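Local coordinates for putative uncharacterized protein (Chaetomium thermophilum, PDB 5T8V), which probably acts as a cohesin loader that binds chromatin, the chain here being the C-terminal part of Scc2, built of HEAT repeats, at residues S487-S492 and Y597-L602. Numbering follows the deposited sequence.
Sequences SDLAAS and YSIILL
Ala490 and Ile599 mark the closest backbone approach, with their CA atoms 5.9 Å apart. Segments 487-492 and 597-602 are both helical and run side by side in nearly the same direction. The small side chain of Ala490 is consistent with this close spacing. The contact is small and entirely apolar, burying 158 Å² in all. Ile599 makes all the close side-chain contacts from helix 590-602, and its two branches meet different residues. CG1 lies anti to the carbonyl carbon (chi1 -70°), and the nearly extended chain beyond it takes CD1 across the Ala490 methyl. Ile599 CD1 is 3.8 Å from Ala490 CB, and Ile599 CG1 is 3.9 Å from the same CB. The other branch turns to Leu489. There Ile599 CG2 touches Leu489 CD2 at 3.8 Å and also reaches Leu489 CG at 3.9 Å. The two branched side chains cross at a slant. With an alanine in place of Ile599 a gap would probably open between the helices, and Leu489 CD2 and the Ala490 methyl would lose their contacts with helix 590-602. All three touching residues are buried. Met503, on helix 500-503, packs against both Leu489 and Ile599, and Pro509 bridges Leu489 and Ile600. Helix 446-474 packs against helix 590-602 through Ser598, Leu601 and Leu602. The contact thus joins helices 481-494 and 590-602 within the helical HEAT-repeat stack.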
loop_
_atom_site.group_PDB
_atom_site.type_symbol
_atom_site.label_atom_id
_atom_site.label_comp_id
_atom_site.label_asym_id
_atom_site.label_seq_id
_atom_site.Cartn_x
_atom_site.Cartn_y
_atom_site.Cartn_z
ATOM N N SER A 487 -20.664 -22.374 -20.787
ATOM C CA SER A 487 -19.784 -21.292 -21.213
ATOM C C SER A 487 -20.543 -19.975 -21.291
ATOM O O SER A 487 -20.083 -18.949 -20.772
ATOM C CB SER A 487 -19.150 -21.633 -22.562
ATOM O OG SER A 487 -18.299 -20.591 -23.010
ATOM N N ASP A 488 -21.713 -19.982 -21.933
ATOM C CA ASP A 488 -22.529 -18.773 -21.974
ATOM C C ASP A 488 -22.942 -18.351 -20.571
ATOM O O ASP A 488 -22.881 -17.164 -20.222
ATOM C CB ASP A 488 -23.760 -19.002 -22.853
ATOM C CG ASP A 488 -24.656 -17.781 -22.935
ATOM O OD1 ASP A 488 -24.251 -16.786 -23.573
ATOM O OD2 ASP A 488 -25.769 -17.819 -22.368
ATOM N N LEU A 489 -23.344 -19.316 -19.741
ATOM C CA LEU A 489 -23.782 -18.996 -18.389
ATOM C C LEU A 489 -22.643 -18.408 -17.566
ATOM O O LEU A 489 -22.856 -17.491 -16.765
ATOM C CB LEU A 489 -24.341 -20.249 -17.718
ATOM C CG LEU A 489 -24.965 -20.060 -16.338
ATOM C CD1 LEU A 489 -26.174 -19.142 -16.410
ATOM C CD2 LEU A 489 -25.344 -21.413 -15.760
ATOM N N ALA A 490 -21.425 -18.924 -17.746
ATOM C CA ALA A 490 -20.272 -18.369 -17.047
ATOM C C ALA A 490 -19.970 -16.960 -17.534
ATOM O O ALA A 490 -19.677 -16.068 -16.729
ATOM C CB ALA A 490 -19.053 -19.268 -17.241
ATOM N N ALA A 491 -20.031 -16.745 -18.849
ATOM C CA ALA A 491 -19.887 -15.396 -19.382
ATOM C C ALA A 491 -20.855 -14.439 -18.703
ATOM O O ALA A 491 -20.477 -13.324 -18.325
ATOM C CB ALA A 491 -20.115 -15.402 -20.894
ATOM N N SER A 492 -22.110 -14.863 -18.526
ATOM C CA SER A 492 -23.092 -13.999 -17.879
ATOM C C SER A 492 -22.790 -13.825 -16.395
ATOM O O SER A 492 -23.008 -12.745 -15.837
ATOM C CB SER A 492 -24.496 -14.569 -18.068
ATOM O OG SER A 492 -24.868 -14.571 -19.434
ATOM N N TYR A 597 -20.348 -26.057 -10.670
ATOM C CA TYR A 597 -20.386 -25.654 -9.271
ATOM C C TYR A 597 -19.735 -24.292 -9.068
ATOM O O TYR A 597 -20.189 -23.509 -8.228
ATOM C CB TYR A 597 -19.709 -26.713 -8.400
ATOM C CG TYR A 597 -19.836 -26.426 -6.925
ATOM C CD1 TYR A 597 -21.073 -26.480 -6.293
ATOM C CD2 TYR A 597 -18.728 -26.093 -6.165
ATOM C CE1 TYR A 597 -21.198 -26.209 -4.949
ATOM C CE2 TYR A 597 -18.844 -25.823 -4.818
ATOM C CZ TYR A 597 -20.084 -25.880 -4.216
ATOM O OH TYR A 597 -20.204 -25.613 -2.872
ATOM N N SER A 598 -18.683 -23.985 -9.829
ATOM C CA SER A 598 -18.053 -22.674 -9.709
ATOM C C SER A 598 -19.006 -21.567 -10.146
ATOM O O SER A 598 -19.081 -20.512 -9.504
ATOM C CB SER A 598 -16.767 -22.636 -10.531
ATOM O OG SER A 598 -15.886 -23.679 -10.149
ATOM N N ILE A 599 -19.741 -21.788 -11.237
ATOM C CA ILE A 599 -20.760 -20.828 -11.651
ATOM C C ILE A 599 -21.777 -20.632 -10.536
ATOM O O ILE A 599 -22.170 -19.502 -10.226
ATOM C CB ILE A 599 -21.428 -21.297 -12.958
ATOM C CG1 ILE A 599 -20.441 -21.190 -14.121
ATOM C CG2 ILE A 599 -22.665 -20.467 -13.269
ATOM C CD1 ILE A 599 -20.785 -22.083 -15.296
ATOM N N ILE A 600 -22.219 -21.726 -9.914
ATOM C CA ILE A 600 -23.129 -21.605 -8.778
ATOM C C ILE A 600 -22.505 -20.744 -7.687
ATOM O O ILE A 600 -23.178 -19.902 -7.077
ATOM C CB ILE A 600 -23.514 -23.001 -8.257
ATOM C CG1 ILE A 600 -24.362 -23.727 -9.306
ATOM C CG2 ILE A 600 -24.279 -22.896 -6.936
ATOM C CD1 ILE A 600 -24.600 -25.182 -9.012
ATOM N N LEU A 601 -21.209 -20.931 -7.428
ATOM C CA LEU A 601 -20.552 -20.182 -6.362
ATOM C C LEU A 601 -20.491 -18.695 -6.683
ATOM O O LEU A 601 -20.651 -17.859 -5.788
ATOM C CB LEU A 601 -19.148 -20.736 -6.120
ATOM C CG LEU A 601 -19.063 -22.078 -5.389
ATOM C CD1 LEU A 601 -17.632 -22.568 -5.375
ATOM C CD2 LEU A 601 -19.599 -21.975 -3.963
ATOM N N LEU A 602 -20.252 -18.340 -7.949
ATOM C CA LEU A 602 -20.184 -16.927 -8.303
ATOM C C LEU A 602 -21.457 -16.181 -7.936
ATOM O O LEU A 602 -21.411 -14.964 -7.738
ATOM C CB LEU A 602 -19.908 -16.760 -9.797
ATOM C CG LEU A 602 -18.513 -17.156 -10.283
ATOM C CD1 LEU A 602 -18.425 -16.994 -11.788
ATOM C CD2 LEU A 602 -17.431 -16.336 -9.596
#